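Local coordinates for protein Rho guanine nucleotide exchange factor 12 (Homo sapiens, PDB 1TXD) that acts as a guanine nucleotide exchange factor for the small GTPase RhoA, represented here by its DH and PH domains, at residues H119-F124 against P168-R173; L250-R255 against I283-Q288. The protein carries 1 engineered substitution. One frame throughout, in Å; residues are numbered along the deposited sequence.

Interaction 1. Residues H119-F124 against P168-R173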
loop_
_atom_site.group_PDB
_atom_site.type_symbol
_atom_site.label_atom_id
_atom_site.label_comp_id
_atom_site.label_asym_id
_atom_site.label_seq_id
_atom_site.Cartn_x
_atom_site.Cartn_y
_atom_site.Cartn_z
ATOM N N HIS A 119 -7.570 4.237 -10.384
ATOM C CA HIS A 119 -8.463 3.310 -9.642
ATOM C C HIS A 119 -8.083 1.864 -9.710
ATOM O O HIS A 119 -8.209 1.138 -8.749
ATOM C CB HIS A 119 -9.910 3.490 -10.033
ATOM C CG HIS A 119 -10.489 4.755 -9.503
ATOM N ND1 HIS A 119 -11.341 4.789 -8.440
ATOM C CD2 HIS A 119 -10.375 6.028 -9.926
ATOM C CE1 HIS A 119 -11.721 6.037 -8.212
ATOM N NE2 HIS A 119 -11.149 6.800 -9.106
ATOM N N ALA A 120 -7.535 1.440 -10.826
ATOM C CA ALA A 120 -7.222 0.028 -10.946
ATOM C C ALA A 120 -5.956 -0.252 -10.153
ATOM O O ALA A 120 -5.901 -1.202 -9.362
ATOM C CB ALA A 120 -7.062 -0.378 -12.370
ATOM N N ALA A 121 -4.947 0.575 -10.339
ATOM C CA ALA A 121 -3.723 0.391 -9.580
ATOM C C ALA A 121 -3.941 0.571 -8.070
ATOM O O ALA A 121 -3.191 -0.003 -7.235
ATOM C CB ALA A 121 -2.632 1.362 -10.043
ATOM N N ALA A 122 -4.896 1.407 -7.703
ATOM C CA ALA A 122 -5.130 1.702 -6.250
ATOM C C ALA A 122 -5.713 0.467 -5.588
ATOM O O ALA A 122 -5.378 0.144 -4.437
ATOM C CB ALA A 122 -6.114 2.910 -6.038
ATOM N N THR A 123 -6.573 -0.216 -6.334
ATOM C CA THR A 123 -7.208 -1.453 -5.863
ATOM C C THR A 123 -6.165 -2.599 -5.771
ATOM O O THR A 123 -5.989 -3.213 -4.696
ATOM C CB THR A 123 -8.363 -1.819 -6.782
ATOM O OG1 THR A 123 -9.416 -0.847 -6.622
ATOM C CG2 THR A 123 -8.986 -3.131 -6.418
ATOM N N PHE A 124 -5.486 -2.900 -6.890
ATOM C CA PHE A 124 -4.391 -3.873 -6.838
ATOM C C PHE A 124 -3.364 -3.549 -5.752
ATOM O O PHE A 124 -3.122 -4.348 -4.868
ATOM C CB PHE A 124 -3.692 -4.078 -8.154
ATOM C CG PHE A 124 -2.774 -5.250 -8.141
ATOM C CD1 PHE A 124 -3.267 -6.508 -8.210
ATOM C CD2 PHE A 124 -1.415 -5.092 -8.128
ATOM C CE1 PHE A 124 -2.437 -7.606 -8.197
ATOM C CE2 PHE A 124 -0.590 -6.199 -8.128
ATOM C CZ PHE A 124 -1.101 -7.435 -8.178
ATOM N N PRO A 168 4.525 -7.038 -6.076
ATOM C CA PRO A 168 4.900 -5.628 -5.935
ATOM C C PRO A 168 5.421 -4.913 -7.240
ATOM O O PRO A 168 5.922 -3.748 -7.136
ATOM C CB PRO A 168 6.003 -5.635 -4.867
ATOM C CG PRO A 168 5.892 -6.936 -4.072
ATOM C CD PRO A 168 5.316 -7.973 -5.263
ATOM N N THR A 169 5.359 -5.601 -8.393
ATOM C CA THR A 169 5.814 -5.019 -9.641
ATOM C C THR A 169 4.849 -3.939 -10.117
ATOM O O THR A 169 5.350 -2.938 -10.700
ATOM C CB THR A 169 6.058 -6.028 -10.753
ATOM O OG1 THR A 169 4.904 -6.873 -10.925
ATOM C CG2 THR A 169 7.200 -6.967 -10.366
ATOM N N GLN A 170 3.529 -4.072 -9.840
ATOM C CA GLN A 170 2.592 -3.012 -10.206
ATOM C C GLN A 170 2.915 -1.662 -9.518
ATOM O O GLN A 170 3.025 -0.623 -10.190
ATOM C CB GLN A 170 1.179 -3.370 -9.848
ATOM C CG GLN A 170 0.184 -2.390 -10.400
ATOM C CD GLN A 170 0.177 -2.314 -11.985
ATOM O OE1 GLN A 170 0.665 -3.229 -12.701
ATOM N NE2 GLN A 170 -0.380 -1.226 -12.503
ATOM N N MET A 171 3.082 -1.657 -8.200
ATOM C CA MET A 171 3.414 -0.405 -7.502
ATOM C C MET A 171 4.693 0.161 -8.079
ATOM O O MET A 171 4.767 1.368 -8.300
ATOM C CB MET A 171 3.518 -0.640 -5.984
ATOM C CG MET A 171 3.936 0.569 -5.097
ATOM S SD MET A 171 2.559 1.737 -4.798
ATOM C CE MET A 171 3.048 3.037 -5.814
ATOM N N GLN A 172 5.704 -0.673 -8.352
ATOM C CA GLN A 172 7.013 -0.143 -8.754
ATOM C C GLN A 172 6.873 0.609 -10.089
ATOM O O GLN A 172 7.403 1.695 -10.266
ATOM C CB GLN A 172 8.104 -1.234 -8.865
ATOM C CG GLN A 172 9.541 -0.625 -9.155
ATOM C CD GLN A 172 10.109 0.244 -7.999
ATOM O OE1 GLN A 172 9.488 0.346 -6.925
ATOM N NE2 GLN A 172 11.302 0.853 -8.207
ATOM N N ARG A 173 6.137 -0.001 -11.010
ATOM C CA ARG A 173 5.840 0.560 -12.311
ATOM C C ARG A 173 5.260 1.968 -12.226
ATOM O O ARG A 173 5.656 2.888 -12.955
ATOM C CB ARG A 173 4.909 -0.394 -13.115
ATOM C CG ARG A 173 4.649 0.110 -14.550
ATOM C CD ARG A 173 5.923 0.433 -15.336
ATOM N NE ARG A 173 5.655 0.735 -16.745
ATOM C CZ ARG A 173 6.569 1.243 -17.578
ATOM N NH1 ARG A 173 7.777 1.388 -17.160
ATOM N NH2 ARG A 173 6.296 1.570 -18.846
#
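Helix 112-126 and helix 169-186 come nearest where Ala121 faces Gln170, with 7.2 Å from CA of Ala121 to CA of Gln170, at a buried point in the all-helical DH (RhoGEF) domain, the exchange module of the protein. No hydrogen bond joins the two segments; Ala121, Phe124 and Gln170 meet by van der Waals contact alone, and the CB atom of each points across the interface. Ala121 and Phe124, three residues apart on their helix, both turn toward the one glutamine. Phe124 brings CD2 and CE2 of its ring obliquely up to the aliphatic base of Gln170: CD2 of Phe124 is 3.6 Å from CB of Gln170 and 3.9 Å from CG of the same residue. The ring plane stands at 89° to the amide plane. With chi1 at -171°, the chain of Gln170 leaves the helix stretched away from its own nitrogen, and a bend at chi2 then takes the amide off the ring toward Ala121, whose CB lies 4.2 Å from NE2 of Gln170. Both ends of that buried amide are satisfied by neighbouring helices, OE1 by His39 NE2 on helix 20-57 and NE2 by His79 NE2 on helix 72-90, which should fix its rotation. Ile75 of helix 72-90 touches both Phe124 and Gln170, while Val211 of helix 191-230 packs on Ala121, so this pair of helices is wedged among three others. On the exposed flank of helix 112-126, one carbonyl is gripped twice within its own turn. His119 O accepts the backbone N of Thr123 at 3.2 Å and also the hydroxyl OG1 of Thr123 at 3.1 Å, the latter arriving almost in line with the C=O bond at 162°.

Interaction 2. Residues L250-R255 against I283-Q288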
loop_
_atom_site.group_PDB
_atom_site.type_symbol
_atom_site.label_atom_id
_atom_site.label_comp_id
_atom_site.label_asym_id
_atom_site.label_seq_id
_atom_site.Cartn_x
_atom_site.Cartn_y
_atom_site.Cartn_z
ATOM N N LEU A 250 -14.953 -7.307 21.326
ATOM C CA LEU A 250 -14.292 -6.089 20.865
ATOM C C LEU A 250 -13.704 -6.296 19.479
ATOM O O LEU A 250 -12.929 -7.232 19.252
ATOM C CB LEU A 250 -13.178 -5.652 21.823
ATOM C CG LEU A 250 -12.313 -4.483 21.331
ATOM C CD1 LEU A 250 -13.104 -3.193 21.361
ATOM C CD2 LEU A 250 -11.032 -4.363 22.136
ATOM N N ASP A 251 -14.062 -5.387 18.579
ATOM C CA ASP A 251 -13.622 -5.438 17.202
ATOM C C ASP A 251 -12.842 -4.184 16.823
ATOM O O ASP A 251 -13.431 -3.176 16.424
ATOM C CB ASP A 251 -14.822 -5.616 16.277
ATOM C CG ASP A 251 -14.417 -6.111 14.901
ATOM O OD1 ASP A 251 -13.258 -5.837 14.513
ATOM O OD2 ASP A 251 -15.176 -6.791 14.164
ATOM N N LEU A 252 -11.517 -4.272 16.932
ATOM C CA LEU A 252 -10.609 -3.195 16.520
ATOM C C LEU A 252 -10.876 -2.703 15.092
ATOM O O LEU A 252 -10.812 -1.504 14.834
ATOM C CB LEU A 252 -9.133 -3.631 16.653
ATOM C CG LEU A 252 -8.676 -4.389 17.920
ATOM C CD1 LEU A 252 -7.230 -4.918 17.801
ATOM C CD2 LEU A 252 -8.825 -3.516 19.156
ATOM N N THR A 253 -11.215 -3.622 14.181
ATOM C CA THR A 253 -11.329 -3.298 12.749
ATOM C C THR A 253 -12.467 -2.341 12.386
ATOM O O THR A 253 -12.481 -1.786 11.282
ATOM C CB THR A 253 -11.454 -4.597 11.885
ATOM O OG1 THR A 253 -12.695 -5.259 12.151
ATOM C CG2 THR A 253 -10.389 -5.638 12.262
ATOM N N LYS A 254 -13.421 -2.141 13.296
ATOM C CA LYS A 254 -14.551 -1.241 13.018
ATOM C C LYS A 254 -14.252 0.216 13.390
ATOM O O LYS A 254 -15.150 1.055 13.413
ATOM C CB LYS A 254 -15.843 -1.744 13.687
ATOM C CG LYS A 254 -16.613 -2.786 12.863
ATOM C CD LYS A 254 -17.358 -2.175 11.649
ATOM C CE LYS A 254 -16.610 -2.354 10.321
ATOM N NZ LYS A 254 -16.113 -3.735 10.119
ATOM N N ARG A 255 -12.986 0.503 13.668
ATOM C CA ARG A 255 -12.496 1.869 13.769
ATOM C C ARG A 255 -11.055 1.935 13.274
ATOM O O ARG A 255 -10.330 0.946 13.316
ATOM C CB ARG A 255 -12.582 2.356 15.222
ATOM C CG ARG A 255 -11.681 1.609 16.226
ATOM C CD ARG A 255 -12.374 0.459 16.954
ATOM N NE ARG A 255 -13.262 0.954 18.004
ATOM C CZ ARG A 255 -14.053 0.194 18.751
ATOM N NH1 ARG A 255 -14.110 -1.120 18.568
ATOM N NH2 ARG A 255 -14.809 0.763 19.678
ATOM N N ILE A 283 -11.287 4.772 21.206
ATOM C CA ILE A 283 -10.832 4.077 22.407
ATOM C C ILE A 283 -9.316 3.957 22.446
ATOM O O ILE A 283 -8.658 3.891 21.413
ATOM C CB ILE A 283 -11.461 2.657 22.521
ATOM C CG1 ILE A 283 -11.223 1.826 21.246
ATOM C CG2 ILE A 283 -12.948 2.758 22.829
ATOM C CD1 ILE A 283 -11.575 0.348 21.388
ATOM N N LEU A 284 -8.770 3.956 23.652
ATOM C CA LEU A 284 -7.408 3.534 23.881
ATOM C C LEU A 284 -7.541 2.084 24.310
ATOM O O LEU A 284 -8.485 1.732 25.014
ATOM C CB LEU A 284 -6.774 4.387 24.972
ATOM C CG LEU A 284 -5.257 4.410 25.070
ATOM C CD1 LEU A 284 -4.673 5.329 24.027
ATOM C CD2 LEU A 284 -4.838 4.874 26.467
ATOM N N VAL A 285 -6.617 1.239 23.865
ATOM C CA VAL A 285 -6.695 -0.194 24.121
ATOM C C VAL A 285 -5.397 -0.650 24.733
ATOM O O VAL A 285 -4.321 -0.391 24.205
ATOM C CB VAL A 285 -6.954 -1.017 22.833
ATOM C CG1 VAL A 285 -7.003 -2.508 23.154
ATOM C CG2 VAL A 285 -8.260 -0.584 22.159
ATOM N N LEU A 286 -5.507 -1.363 25.842
ATOM C CA LEU A 286 -4.347 -1.770 26.597
ATOM C C LEU A 286 -4.188 -3.271 26.422
ATOM O O LEU A 286 -5.083 -4.035 26.779
ATOM C CB LEU A 286 -4.520 -1.380 28.071
ATOM C CG LEU A 286 -4.798 0.114 28.311
ATOM C CD1 LEU A 286 -4.974 0.394 29.803
ATOM C CD2 LEU A 286 -3.699 0.998 27.750
ATOM N N LEU A 287 -3.055 -3.675 25.850
ATOM C CA LEU A 287 -2.787 -5.076 25.527
ATOM C C LEU A 287 -1.431 -5.512 26.076
ATOM O O LEU A 287 -0.583 -4.670 26.368
ATOM C CB LEU A 287 -2.826 -5.285 24.010
ATOM C CG LEU A 287 -4.062 -4.781 23.258
ATOM C CD1 LEU A 287 -3.774 -4.670 21.774
ATOM C CD2 LEU A 287 -5.261 -5.686 23.486
ATOM N N GLN A 288 -1.240 -6.829 26.208
ATOM C CA GLN A 288 -0.004 -7.420 26.744
ATOM C C GLN A 288 0.628 -8.398 25.749
ATOM O O GLN A 288 -0.037 -9.338 25.301
ATOM C CB GLN A 288 -0.301 -8.158 28.062
ATOM C CG GLN A 288 0.401 -7.584 29.301
ATOM C CD GLN A 288 0.369 -8.536 30.499
ATOM O OE1 GLN A 288 -0.702 -8.987 30.910
ATOM N NE2 GLN A 288 1.538 -8.836 31.057
#
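Arg255 spreads its guanidinium over the side chain of Ile283, although the backbones keep apart, with 9.1 Å between CA of Arg255 and CA of Ile283. This is the tight part of the contact: CD1 of Ile283 sits over the centre of one guanidinium face, 3.6 Å from CZ of Arg255. The arginine doubles back to get there, through chi1 of 65° and further bends at chi2 and chi3. Its polar rim is bound as well. NH1 of Arg255 hydrogen-bonds to Asp251 O at 3.0 Å, the donor standing well above the carbonyl plane, while Lys254 N reaches the same oxygen from the opposite face; NE forms a salt bridge with Asp282. Were the arginine cut back to an alanine, Ile283 CD1 would probably lose its flat cover, and Asp282 and the Asp251 carbonyl the partner each has in the guanidinium. Leu250 adds a second neighbour to that methyl, its CD1 being 3.9 Å from CD1 of Ile283, the two side chains running antiparallel past one another. Farther along, the packing is looser: CD2 of Leu252 comes no closer than 4.2 Å to CG2 of Val285, and Leu252 also touches Leu224 and Tyr227 of helix 191-230. Asp251 turns its CB away from the strand, its side chain touching Gln228 of helix 191-230, and on the solvent side Lys254 is exposed. The arrangement belongs to the PH-domain beta sandwich, in which the loop leading into strand 257-266 covers strand 283-290 and meets the long helix arriving from the DH domain.

The two contacts belong to different domains: interaction 1 to the DH helical bundle and interaction 2 to the PH sandwich, with centres 30 Å apart and nearest atoms about 17 Å apart. Interaction 1 is wholly buried, its centre 9 Å from that of the chain; interaction 2 lies farther out, at 22 Å, with a partly exposed arginine beside four buried side chains. Neither has a hydrogen bond across its segments, yet interaction 1 joins helix to helix, whereas interaction 2 lays a loop on a strand. The polar group of the first is an uncharged amide, that of the second a charged guanidinium. Helix 191-230 is common ground, touching Ala121 and Leu252, and so runs from one domain to the other.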